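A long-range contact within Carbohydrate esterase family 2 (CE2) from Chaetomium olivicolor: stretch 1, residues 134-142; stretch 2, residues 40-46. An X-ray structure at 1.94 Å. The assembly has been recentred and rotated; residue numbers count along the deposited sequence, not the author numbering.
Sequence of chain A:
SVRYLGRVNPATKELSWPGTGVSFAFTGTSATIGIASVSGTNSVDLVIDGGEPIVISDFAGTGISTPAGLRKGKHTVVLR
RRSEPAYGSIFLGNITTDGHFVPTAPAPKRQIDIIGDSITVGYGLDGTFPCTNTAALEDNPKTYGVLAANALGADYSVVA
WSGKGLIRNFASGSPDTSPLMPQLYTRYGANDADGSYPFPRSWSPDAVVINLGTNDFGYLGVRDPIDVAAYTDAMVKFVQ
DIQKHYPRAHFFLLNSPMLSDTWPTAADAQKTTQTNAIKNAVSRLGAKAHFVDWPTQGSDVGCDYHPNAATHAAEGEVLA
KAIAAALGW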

ATOM      1  N   THR A 134       2.242 -15.806  -0.412  1.00 18.72           N
ATOM      2  CA  THR A 134       0.857 -16.137  -0.078  1.00 19.62           C
ATOM      3  C   THR A 134       0.251 -14.879   0.517  1.00 18.84           C
ATOM      4  O   THR A 134       0.998 -13.982   0.916  1.00 17.24           O
ATOM      5  CB  THR A 134       0.744 -17.243   0.960  1.00 20.23           C
ATOM      6  OG1 THR A 134       1.334 -16.773   2.187  1.00 20.13           O
ATOM      7  CG2 THR A 134       1.454 -18.544   0.507  1.00 25.03           C
ATOM      8  N   ALA A 135      -1.075 -14.806   0.605  1.00 20.63           N
ATOM      9  CA  ALA A 135      -1.696 -13.690   1.320  1.00 20.77           C
ATOM     10  C   ALA A 135      -1.131 -13.637   2.745  1.00 20.74           C
ATOM     11  O   ALA A 135      -0.863 -12.556   3.270  1.00 21.16           O
ATOM     12  CB  ALA A 135      -3.243 -13.837   1.368  1.00 19.20           C
ATOM     13  N   ALA A 136      -0.949 -14.810   3.364  1.00 18.90           N
ATOM     14  CA  ALA A 136      -0.482 -14.856   4.759  1.00 19.23           C
ATOM     15  C   ALA A 136       0.919 -14.229   4.917  1.00 19.67           C
ATOM     16  O   ALA A 136       1.209 -13.632   5.945  1.00 16.79           O
ATOM     17  CB  ALA A 136      -0.476 -16.294   5.278  1.00 21.61           C
ATOM     18  N   LEU A 137       1.763 -14.333   3.891  1.00 16.85           N
ATOM     19  CA  LEU A 137       3.143 -13.815   3.985  1.00 17.34           C
ATOM     20  C   LEU A 137       3.246 -12.335   3.625  1.00 17.80           C
ATOM     21  O   LEU A 137       4.248 -11.674   3.923  1.00 16.86           O
ATOM     22  CB  LEU A 137       4.084 -14.625   3.103  1.00 18.20           C
ATOM     23  CG  LEU A 137       4.342 -16.053   3.646  1.00 20.53           C
ATOM     24  CD1 LEU A 137       5.304 -16.831   2.756  1.00 22.26           C
ATOM     25  CD2 LEU A 137       4.900 -16.021   5.085  1.00 22.02           C
ATOM     26  N   GLU A 138       2.226 -11.814   2.949  1.00 17.04           N
ATOM     27  CA  GLU A 138       2.199 -10.392   2.659  1.00 15.79           C
ATOM     28  C   GLU A 138       2.016  -9.630   3.965  1.00 17.05           C
ATOM     29  O   GLU A 138       1.332 -10.112   4.871  1.00 18.34           O
ATOM     30  CB  GLU A 138       1.083 -10.074   1.651  1.00 16.04           C
ATOM     31  CG  GLU A 138       1.316 -10.794   0.345  1.00 16.92           C
ATOM     32  CD  GLU A 138       0.499 -10.213  -0.778  1.00 18.83           C
ATOM     33  OE1 GLU A 138      -0.653  -9.810  -0.484  1.00 18.09           O
ATOM     34  OE2 GLU A 138       1.016 -10.149  -1.937  1.00 18.34           O
ATOM     35  N   ASP A 139       2.585  -8.434   4.066  1.00 15.08           N
ATOM     36  CA  ASP A 139       2.512  -7.735   5.344  1.00 16.51           C
ATOM     37  C   ASP A 139       2.498  -6.223   5.124  1.00 15.96           C
ATOM     38  O   ASP A 139       3.476  -5.542   5.419  1.00 15.59           O
ATOM     39  CB  ASP A 139       3.698  -8.143   6.243  1.00 15.59           C
ATOM     40  CG  ASP A 139       3.489  -7.794   7.715  1.00 16.34           C
ATOM     41  OD1 ASP A 139       2.645  -6.922   8.014  1.00 15.29           O
ATOM     42  OD2 ASP A 139       4.181  -8.401   8.592  1.00 18.39           O
ATOM     43  N   ASN A 140       1.387  -5.709   4.592  1.00 15.23           N
ATOM     44  CA  ASN A 140       1.315  -4.293   4.282  1.00 13.36           C
ATOM     45  C   ASN A 140       1.642  -3.423   5.502  1.00 13.15           C
ATOM     46  O   ASN A 140       2.261  -2.391   5.325  1.00 14.03           O
ATOM     47  CB  ASN A 140      -0.075  -3.913   3.715  1.00 13.11           C
ATOM     48  CG  ASN A 140      -0.130  -2.455   3.234  1.00 13.67           C
ATOM     49  OD1 ASN A 140      -0.831  -1.613   3.824  1.00 14.24           O
ATOM     50  ND2 ASN A 140       0.639  -2.144   2.166  1.00 12.11           N
ATOM     51  N   PRO A 141       1.217  -3.822   6.732  1.00 13.55           N
ATOM     52  CA  PRO A 141       1.511  -2.932   7.877  1.00 13.26           C
ATOM     53  C   PRO A 141       3.012  -2.767   8.175  1.00 14.45           C
ATOM     54  O   PRO A 141       3.377  -1.885   8.994  1.00 14.03           O
ATOM     55  CB  PRO A 141       0.812  -3.617   9.056  1.00 12.99           C
ATOM     56  CG  PRO A 141      -0.367  -4.367   8.435  1.00 14.26           C
ATOM     57  CD  PRO A 141       0.183  -4.837   7.073  1.00 13.37           C
ATOM     58  N   LYS A 142       3.861  -3.595   7.561  1.00 13.20           N
ATOM     59  CA  LYS A 142       5.305  -3.462   7.789  1.00 13.64           C
ATOM     60  C   LYS A 142       6.038  -2.834   6.610  1.00 12.67           C
ATOM     61  O   LYS A 142       7.273  -2.818   6.584  1.00 13.06           O
ATOM     62  CB  LYS A 142       5.944  -4.819   8.089  1.00 15.60           C
ATOM     63  CG  LYS A 142       5.563  -5.348   9.494  1.00 16.89           C
ATOM     64  CD  LYS A 142       6.520  -6.492   9.931  1.00 20.05           C
ATOM     65  CE  LYS A 142       6.262  -6.897  11.381  1.00 21.95           C
ATOM     66  NZ  LYS A 142       7.235  -7.980  11.833  1.00 24.38           N
TER
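Stretch 2 40-46: GTNSVDL

How does stretch 2 run across stretch 1? It lies extended, with phi/psi values in the beta region from Thr-41 onward, and enters a regular strand at Val-44 to Leu-46. Stretch 1 is more compact: Ala-135 to Leu-137 have helical phi/psi, and a short 3-10 segment covers Asn-140 to Lys-142. Both chains advance in the same general sense, since Ala-135 pairs with Asn-42 (CA to CA 5.1 Å), Ala-136 with Ser-43 (CA to CA 5.2 Å) and Pro-141 with Asp-45 (CA to CA 8.0 Å). The extended backbone alternates its side chains, so the CA-to-CB bonds of Thr-41, Ser-43 and Asp-45 point toward stretch 1 while those of Asn-42 and Val-44 point away.

What bonds the two stretches directly? One hydrogen bond crosses between them: Ser-43 OG donates to the backbone oxygen of Ala-135, with OG to O at 2.8 Å. Ser-43 holds chi1 at 67° (p) and faces the point where the chain of stretch 1 turns. That turn is braced from within, as Glu-138 N donates to Thr-134 O at 3.2 Å and Leu-137 N to Thr-134 OG1 at 3.0 Å. The serine hydroxyl also lies against the backbone of the next residue, with Ser-43 OG 3.7 Å from Ala-136 CA.

Where do the surfaces pack without a hydrogen bond? The small side chain of Ala-135 points toward stretch 2 and rests on its backbone, its CB 3.6 Å from Thr-41 C and 3.5 Å from Asn-42 N. The same methyl comes within 3.8 Å of Thr-41 OG1. Farther along, the ring of Pro-141 meets the carboxylate of Asp-45, with Pro-141 CG 3.4 Å from Asp-45 OD2. In all, the two stretches bury 252 Å², counting both sides.

How does water join the polar groups that do not meet directly? The O of water 1 is hydrogen-bonded to Thr-41 OG1 at 2.7 Å and accepts a hydrogen bond from Ala-135 N at 2.8 Å, so it links the stretches beside the alanine packing. Water 2 sits between two acidic side chains. Asp-139 OD1 and Asp-45 OD2 are 4.3 Å apart, two like charges close together, and the water donates to both, its O 2.8 Å from Asp-139 OD1 and 2.5 Å from Asp-45 OD2. Donating one hydrogen bond to each carboxylate oxygen, it bridges the two stretches and offsets some of the repulsion.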

ATOM      1  N   GLY A  40     -11.255 -15.796  -2.089  1.00 32.44           N
ATOM      2  CA  GLY A  40      -9.846 -16.092  -2.258  1.00 32.48           C
ATOM      3  C   GLY A  40      -9.132 -16.182  -0.931  1.00 31.14           C
ATOM      4  O   GLY A  40      -9.696 -16.674   0.054  1.00 32.10           O
ATOM      5  N   THR A  41      -7.891 -15.718  -0.881  1.00 27.40           N
ATOM      6  CA  THR A  41      -7.153 -15.832   0.370  1.00 25.98           C
ATOM      7  C   THR A  41      -6.801 -14.423   0.836  1.00 23.48           C
ATOM      8  O   THR A  41      -6.711 -13.495   0.032  1.00 22.28           O
ATOM      9  CB  THR A  41      -5.867 -16.718   0.244  1.00 25.32           C
ATOM     10  OG1 THR A  41      -5.090 -16.275  -0.868  1.00 24.70           O
ATOM     11  CG2 THR A  41      -6.202 -18.222   0.086  1.00 27.90           C
ATOM     12  N   ASN A  42      -6.656 -14.270   2.145  1.00 22.05           N
ATOM     13  CA  ASN A  42      -6.514 -12.957   2.770  1.00 21.73           C
ATOM     14  C   ASN A  42      -5.721 -13.108   4.039  1.00 21.78           C
ATOM     15  O   ASN A  42      -5.686 -14.207   4.601  1.00 21.67           O
ATOM     16  CB  ASN A  42      -7.882 -12.351   3.121  1.00 21.28           C
ATOM     17  CG  ASN A  42      -8.780 -12.219   1.929  1.00 22.85           C
ATOM     18  OD1 ASN A  42      -8.716 -11.232   1.199  1.00 24.04           O
ATOM     19  ND2 ASN A  42      -9.603 -13.239   1.692  1.00 22.86           N
ATOM     20  N   SER A  43      -5.136 -12.021   4.542  1.00 20.12           N
ATOM     21  CA  SER A  43      -4.706 -12.054   5.943  1.00 19.96           C
ATOM     22  C   SER A  43      -4.820 -10.654   6.486  1.00 19.66           C
ATOM     23  O   SER A  43      -4.764  -9.689   5.732  1.00 18.37           O
ATOM     24  CB  SER A  43      -3.282 -12.595   6.121  1.00 21.00           C
ATOM     25  OG  SER A  43      -2.313 -11.742   5.560  1.00 20.71           O
ATOM     26  N   VAL A  44      -5.016 -10.564   7.788  1.00 18.33           N
ATOM     27  CA  VAL A  44      -5.217  -9.301   8.448  1.00 19.14           C
ATOM     28  C   VAL A  44      -4.414  -9.318   9.720  1.00 18.68           C
ATOM     29  O   VAL A  44      -4.132 -10.407  10.271  1.00 18.97           O
ATOM     30  CB  VAL A  44      -6.726  -9.049   8.810  1.00 18.30           C
ATOM     31  CG1 VAL A  44      -7.617  -9.041   7.565  1.00 18.22           C
ATOM     32  CG2 VAL A  44      -7.198 -10.116   9.811  1.00 19.74           C
ATOM     33  N   ASP A  45      -4.055  -8.121  10.175  1.00 17.86           N
ATOM     34  CA  ASP A  45      -3.564  -7.877  11.531  1.00 18.92           C
ATOM     35  C   ASP A  45      -4.718  -7.424  12.397  1.00 19.07           C
ATOM     36  O   ASP A  45      -5.420  -6.482  12.015  1.00 19.85           O
ATOM     37  CB  ASP A  45      -2.504  -6.773  11.549  1.00 17.68           C
ATOM     38  CG  ASP A  45      -1.133  -7.246  11.146  1.00 19.16           C
ATOM     39  OD1 ASP A  45      -0.942  -8.461  10.893  1.00 19.33           O
ATOM     40  OD2 ASP A  45      -0.221  -6.386  11.131  1.00 18.84           O
ATOM     41  N   LEU A  46      -4.891  -8.016  13.571  1.00 18.14           N
ATOM     42  CA  LEU A  46      -5.875  -7.498  14.527  1.00 17.31           C
ATOM     43  C   LEU A  46      -5.101  -6.970  15.729  1.00 17.41           C
ATOM     44  O   LEU A  46      -4.366  -7.744  16.378  1.00 17.77           O
ATOM     45  CB  LEU A  46      -6.874  -8.600  14.932  1.00 17.35           C
ATOM     46  CG  LEU A  46      -7.955  -8.169  15.934  1.00 18.95           C
ATOM     47  CD1 LEU A  46      -8.992  -7.279  15.247  1.00 17.56           C
ATOM     48  CD2 LEU A  46      -8.598  -9.406  16.547  1.00 20.57           C
TER
HETATM   49  O   HOH W   1      -2.556 -16.982  -0.352  1.00 23.59           O
HETATM   50  O   HOH W   2       2.246  -6.715  10.817  1.00 14.95           O